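Local coordinates for protein putative Zn-dependent Alcohol Dehydrogenase (Rhodobacter sphaeroides, PDB 3IV6) that binds S-adenosylmethionine in a Rossmann-like domain and is probably a SAM-dependent methyltransferase rather than the alcohol dehydrogenase of its name, at residues Asn36-Glu41 against Val243-Ala248; Leu133-Leu138 against Val144-Lys149; Phe217-Val222 against Asn250-Gln255. All blocks are in the same frame, centred on the assembly; numbering follows the deposited sequence.

Contact 1 of 3, residues Asn36-Glu41 against Val243-Ala248; sequences NDIFLE and VELPDA
I38 and L245 mark the nearest approach of the two backbones, with the I38 CA and L245 CA atoms 8.7 Å apart, so only side chains bridge the gap. Residues 36-41 carry the C-terminal part of helix 33-39 and the chain that follows it; L40 N bonds back to D37 O at 3.0 Å. Residues 243-248 run from the C-terminal part of edge strand 237-244 into the loop that leads to strand 251-258.

I38 supplies the helix side of the close contact. CG2 lies anti to the backbone N, while CG1 stands beside that N (chi1 -68°) and a nearly extended chi2 of 160° carries CD1 outward. I38 CG2 and I38 CD1 both flank L245 CD2 at 4.3 Å, and I38 CD1 reaches on to P246 CD at 4.0 Å. The leucine is buried, whereas the proline ring lies at the solvent side, so I38 spans the border between interior and surface. The far end of the F39 ring leans toward L245 without reaching close contact. L253 of strand 251-258 touches I38, F39 and L245 alike.

Polar ties run alongside: E35 OE2 accepts D247 N and A248 N, and D247 OD1 bonds to S32 OG. They join helix 33-39 and the residue before it to the loop that follows edge strand 237-244. The contact itself is methyl and methylene against methyl, nondirectional dispersion and burial; its fit depends on shape, and direction in this region is probably supplied by the neighbouring E35 bonds.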
loop_
_atom_site.group_PDB
_atom_site.type_symbol
_atom_site.label_atom_id
_atom_site.label_comp_id
_atom_site.label_asym_id
_atom_site.label_seq_id
_atom_site.Cartn_x
_atom_site.Cartn_y
_atom_site.Cartn_z
ATOM N N ASN A 36 10.290 -1.676 -10.520
ATOM C CA ASN A 36 10.539 -2.979 -9.933
ATOM C C ASN A 36 12.035 -3.131 -9.630
ATOM O O ASN A 36 12.425 -3.490 -8.520
ATOM C CB ASN A 36 10.077 -4.103 -10.864
ATOM C CG ASN A 36 8.557 -4.245 -10.919
ATOM O OD1 ASN A 36 7.834 -3.719 -10.081
ATOM N ND2 ASN A 36 8.078 -4.964 -11.905
ATOM N N ASP A 37 12.865 -2.805 -10.620
ATOM C CA ASP A 37 14.308 -2.796 -10.470
ATOM C C ASP A 37 14.841 -1.894 -9.337
ATOM O O ASP A 37 15.715 -2.297 -8.566
ATOM C CB ASP A 37 14.945 -2.461 -11.810
ATOM C CG ASP A 37 14.717 -3.548 -12.841
ATOM O OD1 ASP A 37 14.161 -4.614 -12.464
ATOM O OD2 ASP A 37 15.083 -3.347 -14.027
ATOM N N ILE A 38 14.328 -0.681 -9.224
ATOM C CA ILE A 38 14.762 0.199 -8.154
ATOM C C ILE A 38 14.406 -0.331 -6.760
ATOM O O ILE A 38 15.155 -0.149 -5.806
ATOM C CB ILE A 38 14.169 1.595 -8.356
ATOM C CG1 ILE A 38 14.780 2.242 -9.592
ATOM C CG2 ILE A 38 14.341 2.475 -7.112
ATOM C CD1 ILE A 38 13.946 3.388 -10.149
ATOM N N PHE A 39 13.247 -0.973 -6.659
ATOM C CA PHE A 39 12.747 -1.595 -5.431
ATOM C C PHE A 39 13.699 -2.705 -4.988
ATOM O O PHE A 39 13.713 -3.111 -3.832
ATOM C CB PHE A 39 11.330 -2.189 -5.669
ATOM C CG PHE A 39 10.206 -1.316 -5.155
ATOM C CD1 PHE A 39 9.401 -0.615 -6.030
ATOM C CD2 PHE A 39 9.988 -1.167 -3.786
ATOM C CE1 PHE A 39 8.391 0.196 -5.558
ATOM C CE2 PHE A 39 8.976 -0.351 -3.302
ATOM C CZ PHE A 39 8.173 0.340 -4.192
ATOM N N LEU A 40 14.505 -3.179 -5.922
ATOM C CA LEU A 40 15.222 -4.419 -5.741
ATOM C C LEU A 40 16.729 -4.252 -5.760
ATOM O O LEU A 40 17.451 -5.226 -5.669
ATOM C CB LEU A 40 14.803 -5.422 -6.831
ATOM C CG LEU A 40 13.407 -6.033 -6.729
ATOM C CD1 LEU A 40 13.168 -6.960 -7.919
ATOM C CD2 LEU A 40 13.284 -6.764 -5.445
ATOM N N GLU A 41 17.196 -3.026 -5.892
ATOM C CA GLU A 41 18.624 -2.793 -5.984
ATOM C C GLU A 41 19.385 -3.247 -4.759
ATOM O O GLU A 41 18.969 -2.986 -3.651
ATOM C CB GLU A 41 18.908 -1.323 -6.200
ATOM C CG GLU A 41 18.389 -0.787 -7.496
ATOM C CD GLU A 41 18.619 0.697 -7.611
ATOM O OE1 GLU A 41 19.137 1.307 -6.644
ATOM O OE2 GLU A 41 18.277 1.253 -8.670
ATOM N N VAL A 243 13.660 8.671 -2.871
ATOM C CA VAL A 243 13.855 8.960 -4.275
ATOM C C VAL A 243 12.554 9.133 -5.087
ATOM O O VAL A 243 11.653 8.319 -4.993
ATOM C CB VAL A 243 14.699 7.841 -4.873
ATOM C CG1 VAL A 243 14.998 8.117 -6.323
ATOM C CG2 VAL A 243 15.943 7.762 -4.084
ATOM N N GLU A 244 12.488 10.202 -5.874
ATOM C CA GLU A 244 11.340 10.446 -6.739
ATOM C C GLU A 244 11.338 9.497 -7.934
ATOM O O GLU A 244 12.274 9.493 -8.735
ATOM C CB GLU A 244 11.330 11.898 -7.220
ATOM C CG GLU A 244 12.566 12.299 -8.011
ATOM C CD GLU A 244 12.488 13.720 -8.532
ATOM O OE1 GLU A 244 13.548 14.370 -8.650
ATOM O OE2 GLU A 244 11.367 14.187 -8.823
ATOM N N LEU A 245 10.284 8.697 -8.047
ATOM C CA LEU A 245 10.264 7.586 -8.991
ATOM C C LEU A 245 9.983 8.072 -10.409
ATOM O O LEU A 245 9.249 9.039 -10.610
ATOM C CB LEU A 245 9.219 6.549 -8.574
ATOM C CG LEU A 245 9.576 5.672 -7.372
ATOM C CD1 LEU A 245 8.485 4.647 -7.111
ATOM C CD2 LEU A 245 10.920 4.990 -7.585
ATOM N N PRO A 246 10.572 7.393 -11.389
ATOM C CA PRO A 246 10.575 7.882 -12.771
ATOM C C PRO A 246 9.173 7.891 -13.372
ATOM O O PRO A 246 8.731 8.918 -13.888
ATOM C CB PRO A 246 11.451 6.860 -13.497
ATOM C CG PRO A 246 11.288 5.608 -12.710
ATOM C CD PRO A 246 11.142 6.039 -11.278
ATOM N N ASP A 247 8.487 6.755 -13.302
ATOM C CA ASP A 247 7.276 6.543 -14.085
ATOM C C ASP A 247 6.032 6.932 -13.296
ATOM O O ASP A 247 5.183 7.677 -13.784
ATOM C CB ASP A 247 7.178 5.083 -14.534
ATOM C CG ASP A 247 8.317 4.677 -15.449
ATOM O OD1 ASP A 247 8.784 3.523 -15.344
ATOM O OD2 ASP A 247 8.746 5.512 -16.274
ATOM N N ALA A 248 5.930 6.423 -12.072
ATOM C CA ALA A 248 4.729 6.601 -11.265
ATOM C C ALA A 248 4.465 8.078 -10.989
ATOM O O ALA A 248 5.333 8.924 -11.199
ATOM C CB ALA A 248 4.847 5.828 -9.961
#

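Contact 2 of 3, residues Leu133-Leu138 against Val144-Lys149; sequences LGMLSL and VRASVK
M135 and V144 pair helix 125-139 with strand 143-149 inside the beta-alpha-beta unit 113-117/125-139/143-149 of this Rossmann-like sheet. The axes of the short helix and strand segments approach to 9.4 Å and run nearly antiparallel, at 151°.

M135, a selenomethionine, starts with CB resting on both methyls of V144: M135 CB is 3.9 Å from V144 CG1 and a little farther from CG2. CG stands beside the backbone N (chi1 -62°), and the chain beyond it is extended, crossing the valine at about a right angle. M135 SE then packs on V144 CG1 at 3.7 Å and passes more loosely by A146 CB at 4.4 Å, while CE heads away from the strand. V114 and N116 of strand 113-117 also touch this side chain, and the side chains of M135 and the SAM-binding I99 come within about 4 Å. Swapping V144 for an alanine takes away both methyls and would probably open a gap under the selenium, leaving the M135 chain freer to turn.

The other valine methyl turns to the helix backbone and to L136: V144 CG2 meets L136 CD2 at 4.1 Å and lies 3.8 Å from M135 O.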
loop_
_atom_site.group_PDB
_atom_site.type_symbol
_atom_site.label_atom_id
_atom_site.label_comp_id
_atom_site.label_asym_id
_atom_site.label_seq_id
_atom_site.Cartn_x
_atom_site.Cartn_y
_atom_site.Cartn_z
ATOM N N LEU A 133 5.579 0.660 11.900
ATOM C CA LEU A 133 5.978 -0.220 13.010
ATOM C C LEU A 133 5.993 -1.726 12.622
ATOM O O LEU A 133 6.965 -2.424 12.867
ATOM C CB LEU A 133 5.081 0.025 14.228
ATOM C CG LEU A 133 5.582 -0.402 15.615
ATOM C CD1 LEU A 133 7.043 -0.015 15.849
ATOM C CD2 LEU A 133 4.718 0.201 16.689
ATOM N N GLY A 134 4.924 -2.210 12.001
ATOM C CA GLY A 134 4.900 -3.562 11.518
ATOM C C GLY A 134 6.016 -3.883 10.531
ATOM O O GLY A 134 6.590 -4.966 10.557
HETATM N N MSE A 135 6.316 -2.974 9.620
HETATM C CA MSE A 135 7.341 -3.254 8.632
HETATM C C MSE A 135 8.714 -3.348 9.327
HETATM O O MSE A 135 9.554 -4.221 9.026
HETATM C CB MSE A 135 7.354 -2.170 7.568
HETATM C CG MSE A 135 6.090 -2.033 6.757
HETATM SE SE MSE A 135 6.011 -0.387 5.662
HETATM C CE MSE A 135 4.078 -0.271 5.415
ATOM N N LEU A 136 8.923 -2.432 10.258
ATOM C CA LEU A 136 10.131 -2.379 11.054
ATOM C C LEU A 136 10.273 -3.624 11.923
ATOM O O LEU A 136 11.359 -4.183 12.100
ATOM C CB LEU A 136 10.076 -1.122 11.920
ATOM C CG LEU A 136 10.506 0.118 11.135
ATOM C CD1 LEU A 136 10.399 1.351 11.980
ATOM C CD2 LEU A 136 11.913 -0.105 10.638
ATOM N N SER A 137 9.148 -4.060 12.455
ATOM C CA SER A 137 9.096 -5.256 13.253
ATOM C C SER A 137 9.502 -6.482 12.435
ATOM O O SER A 137 10.195 -7.359 12.940
ATOM C CB SER A 137 7.694 -5.412 13.818
ATOM O OG SER A 137 7.569 -6.606 14.547
ATOM N N LEU A 138 9.067 -6.530 11.180
ATOM C CA LEU A 138 9.395 -7.644 10.298
ATOM C C LEU A 138 10.894 -7.709 10.026
ATOM O O LEU A 138 11.495 -8.783 10.060
ATOM C CB LEU A 138 8.626 -7.528 8.980
ATOM C CG LEU A 138 7.114 -7.757 9.055
ATOM C CD1 LEU A 138 6.475 -7.580 7.686
ATOM C CD2 LEU A 138 6.807 -9.134 9.621
ATOM N N VAL A 144 13.533 -1.262 5.082
ATOM C CA VAL A 144 12.167 -1.173 4.571
ATOM C C VAL A 144 12.213 -0.216 3.409
ATOM O O VAL A 144 12.780 0.874 3.519
ATOM C CB VAL A 144 11.196 -0.621 5.638
ATOM C CG1 VAL A 144 9.709 -0.361 5.076
ATOM C CG2 VAL A 144 11.195 -1.552 6.831
ATOM N N ARG A 145 11.637 -0.633 2.286
ATOM C CA ARG A 145 11.470 0.258 1.146
ATOM C C ARG A 145 9.992 0.407 0.860
ATOM O O ARG A 145 9.280 -0.552 0.516
ATOM C CB ARG A 145 12.242 -0.269 -0.055
ATOM C CG ARG A 145 13.763 -0.357 0.184
ATOM C CD ARG A 145 14.454 -0.953 -0.992
ATOM N NE ARG A 145 15.899 -0.883 -0.826
ATOM C CZ ARG A 145 16.799 -1.430 -1.649
ATOM N NH1 ARG A 145 18.104 -1.280 -1.382
ATOM N NH2 ARG A 145 16.419 -2.113 -2.726
ATOM N N ALA A 146 9.509 1.621 1.061
ATOM C CA ALA A 146 8.063 1.893 0.924
ATOM C C ALA A 146 7.794 3.139 0.074
ATOM O O ALA A 146 8.213 4.231 0.428
ATOM C CB ALA A 146 7.410 2.040 2.309
ATOM N N SER A 147 7.130 2.980 -1.061
ATOM C CA SER A 147 6.864 4.145 -1.891
ATOM C C SER A 147 5.513 4.732 -1.513
ATOM O O SER A 147 4.625 4.008 -1.118
ATOM C CB SER A 147 6.809 3.719 -3.310
ATOM O OG SER A 147 5.685 2.879 -3.457
ATOM N N VAL A 148 5.364 6.043 -1.624
ATOM C CA VAL A 148 4.118 6.688 -1.313
ATOM C C VAL A 148 3.751 7.671 -2.408
ATOM O O VAL A 148 4.564 8.463 -2.807
ATOM C CB VAL A 148 4.224 7.472 -0.030
ATOM C CG1 VAL A 148 2.813 7.965 0.392
ATOM C CG2 VAL A 148 4.835 6.587 1.056
ATOM N N LYS A 149 2.524 7.613 -2.907
ATOM C CA LYS A 149 2.044 8.609 -3.863
ATOM C C LYS A 149 1.748 9.914 -3.135
ATOM O O LYS A 149 1.067 9.886 -2.148
ATOM C CB LYS A 149 0.777 8.121 -4.571
ATOM C CG LYS A 149 0.671 8.621 -5.976
ATOM C CD LYS A 149 -0.723 9.046 -6.355
ATOM C CE LYS A 149 -0.995 10.448 -5.859
ATOM N NZ LYS A 149 -0.196 11.455 -6.627
#

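Contact 3 of 3, residues Phe217-Val222 against Asn250-Gln255; sequences FDDEDV and NTMLYQ
The Y254 ring receives V222 over one face and the D219 carboxylate at its edge. V222 CG1 sits 3.5 Å above the ring plane, over its centre and only 14° off the normal, a CH-pi contact; the two side chains come from opposite directions. At the phenol end, Y254 OH donates to D219 OD1 at 2.9 Å, and D219 OD1 accepts through its anti lone pair, away from OD2. Carboxylate and ring planes are only 19° apart, so the acid extends the ring nearly in its own plane. D219 gets there with CG anti to its backbone N (chi1 180°), which swings the group from the helix toward the strand, and with OD2 in a salt bridge to R223 NE the carboxylate is held through both oxygens. The helix N-terminus and R223 probably favour the charged form of D219. V222 CG2 lies 3.8 Å from Y254 OH, beside the phenol oxygen. The selenomethionine M252 bends at chi2 and chi3 and brings CE within 3.8 Å of D219 OD1.

At the start of the helix the D221 carboxylate accepts D218 N, with D218 N to D221 OD2 at 3.1 Å, and K178 forms salt bridges with both acids.

Helix 219-226 thereby packs against strand 251-258. Y254 also touches V148 of strand 143-149 and L239 and A242 of strand 237-244, the two flanking strands, while its neighbour L253 points to the opposite face and meets I38 and F39 of helix 33-39.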
loop_
_atom_site.group_PDB
_atom_site.type_symbol
_atom_site.label_atom_id
_atom_site.label_comp_id
_atom_site.label_asym_id
_atom_site.label_seq_id
_atom_site.Cartn_x
_atom_site.Cartn_y
_atom_site.Cartn_z
ATOM N N PHE A 217 -0.889 12.244 1.540
ATOM C CA PHE A 217 0.382 12.645 2.119
ATOM C C PHE A 217 1.150 13.525 1.172
ATOM O O PHE A 217 1.108 13.330 -0.036
ATOM C CB PHE A 217 1.255 11.433 2.490
ATOM C CG PHE A 217 0.616 10.481 3.468
ATOM C CD1 PHE A 217 0.857 10.599 4.831
ATOM C CD2 PHE A 217 -0.190 9.435 3.017
ATOM C CE1 PHE A 217 0.271 9.689 5.763
ATOM C CE2 PHE A 217 -0.765 8.537 3.909
ATOM C CZ PHE A 217 -0.545 8.667 5.300
ATOM N N ASP A 218 1.832 14.501 1.755
ATOM C CA ASP A 218 2.894 15.265 1.105
ATOM C C ASP A 218 4.173 14.686 1.666
ATOM O O ASP A 218 4.140 13.947 2.646
ATOM C CB ASP A 218 2.847 16.752 1.497
ATOM C CG ASP A 218 1.707 17.521 0.831
ATOM O OD1 ASP A 218 1.205 17.098 -0.245
ATOM O OD2 ASP A 218 1.330 18.576 1.401
ATOM N N ASP A 219 5.296 15.038 1.055
ATOM C CA ASP A 219 6.586 14.631 1.552
ATOM C C ASP A 219 6.741 14.954 3.033
ATOM O O ASP A 219 7.179 14.115 3.802
ATOM C CB ASP A 219 7.695 15.285 0.735
ATOM C CG ASP A 219 9.090 14.894 1.219
ATOM O OD1 ASP A 219 9.433 13.676 1.217
ATOM O OD2 ASP A 219 9.839 15.827 1.609
ATOM N N GLU A 220 6.362 16.150 3.453
ATOM C CA GLU A 220 6.419 16.472 4.883
ATOM C C GLU A 220 5.543 15.561 5.715
ATOM O O GLU A 220 5.816 15.328 6.896
ATOM C CB GLU A 220 6.069 17.942 5.170
ATOM C CG GLU A 220 7.215 18.964 4.875
ATOM C CD GLU A 220 8.551 18.674 5.631
ATOM O OE1 GLU A 220 8.535 18.604 6.883
ATOM O OE2 GLU A 220 9.617 18.537 4.975
ATOM N N ASP A 221 4.495 15.028 5.104
ATOM C CA ASP A 221 3.573 14.184 5.859
ATOM C C ASP A 221 4.174 12.789 6.115
ATOM O O ASP A 221 3.987 12.184 7.193
ATOM C CB ASP A 221 2.179 14.141 5.191
ATOM C CG ASP A 221 1.425 15.497 5.271
ATOM O OD1 ASP A 221 1.557 16.199 6.294
ATOM O OD2 ASP A 221 0.694 15.861 4.314
ATOM N N VAL A 222 4.934 12.295 5.140
ATOM C CA VAL A 222 5.581 10.997 5.279
ATOM C C VAL A 222 6.721 11.107 6.284
ATOM O O VAL A 222 6.948 10.226 7.090
ATOM C CB VAL A 222 6.142 10.524 3.974
ATOM C CG1 VAL A 222 6.881 9.241 4.197
ATOM C CG2 VAL A 222 5.034 10.329 2.952
ATOM N N ASN A 250 4.180 11.356 -9.270
ATOM C CA ASN A 250 4.682 12.073 -8.104
ATOM C C ASN A 250 4.889 11.153 -6.906
ATOM O O ASN A 250 4.413 11.433 -5.806
ATOM C CB ASN A 250 3.738 13.217 -7.732
ATOM C CG ASN A 250 4.434 14.317 -6.954
ATOM O OD1 ASN A 250 5.558 14.704 -7.275
ATOM N ND2 ASN A 250 3.769 14.826 -5.924
ATOM N N THR A 251 5.601 10.052 -7.127
ATOM C CA THR A 251 5.674 8.977 -6.145
ATOM C C THR A 251 7.082 8.846 -5.574
ATOM O O THR A 251 8.024 8.511 -6.291
ATOM C CB THR A 251 5.250 7.627 -6.754
ATOM O OG1 THR A 251 3.821 7.577 -6.865
ATOM C CG2 THR A 251 5.726 6.475 -5.882
HETATM N N MSE A 252 7.216 9.113 -4.279
HETATM C CA MSE A 252 8.511 9.041 -3.613
HETATM C C MSE A 252 8.710 7.688 -2.939
HETATM O O MSE A 252 7.832 7.205 -2.223
HETATM C CB MSE A 252 8.647 10.165 -2.585
HETATM C CG MSE A 252 10.023 10.258 -1.945
HETATM SE SE MSE A 252 11.115 11.681 -2.713
HETATM C CE MSE A 252 9.879 13.170 -2.479
ATOM N N LEU A 253 9.869 7.080 -3.173
ATOM C CA LEU A 253 10.233 5.839 -2.500
ATOM C C LEU A 253 11.151 6.105 -1.311
ATOM O O LEU A 253 12.144 6.822 -1.429
ATOM C CB LEU A 253 10.908 4.877 -3.480
ATOM C CG LEU A 253 11.566 3.638 -2.869
ATOM C CD1 LEU A 253 10.578 2.882 -1.993
ATOM C CD2 LEU A 253 12.124 2.734 -3.958
ATOM N N TYR A 254 10.811 5.523 -0.166
ATOM C CA TYR A 254 11.491 5.843 1.093
ATOM C C TYR A 254 12.105 4.606 1.641
ATOM O O TYR A 254 11.399 3.610 1.826
ATOM C CB TYR A 254 10.513 6.331 2.172
ATOM C CG TYR A 254 9.823 7.584 1.800
ATOM C CD1 TYR A 254 10.247 8.806 2.317
ATOM C CD2 TYR A 254 8.762 7.567 0.902
ATOM C CE1 TYR A 254 9.621 9.986 1.971
ATOM C CE2 TYR A 254 8.111 8.760 0.534
ATOM C CZ TYR A 254 8.557 9.974 1.074
ATOM O OH TYR A 254 7.970 11.167 0.730
ATOM N N GLN A 255 13.403 4.690 1.935
ATOM C CA GLN A 255 14.162 3.578 2.496
ATOM C C GLN A 255 14.524 3.957 3.919
ATOM O O GLN A 255 15.128 5.000 4.169
ATOM C CB GLN A 255 15.402 3.299 1.645
ATOM C CG GLN A 255 16.412 2.355 2.285
ATOM C CD GLN A 255 17.515 1.969 1.321
ATOM O OE1 GLN A 255 17.256 1.695 0.154
ATOM N NE2 GLN A 255 18.759 1.953 1.804
#

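Overall arrangement
Contacts 2 and 3 lay helices on one mixed sheet whose strand order, 3-2-1-4-5-7-6, is that of class I methyltransferases; contact 1 sets helix 33-39 against the chain leaving its edge strand. Contact 2, wholly buried, is apolar, selenium against methyls. Contact 1, partly exposed, is apolar too but has polar bonds beside it, and contact 3, also farther out, combines a CH-pi face with an acid at the ring edge. Strand 251-258 ties the three together: A146 N bonds to Y254 O and V148 N to M252 O on one side, V243 N to L253 O and L245 N to T251 O on the other. R145 NH2, reaching F39 O and E41 O, links contacts 1 and 2.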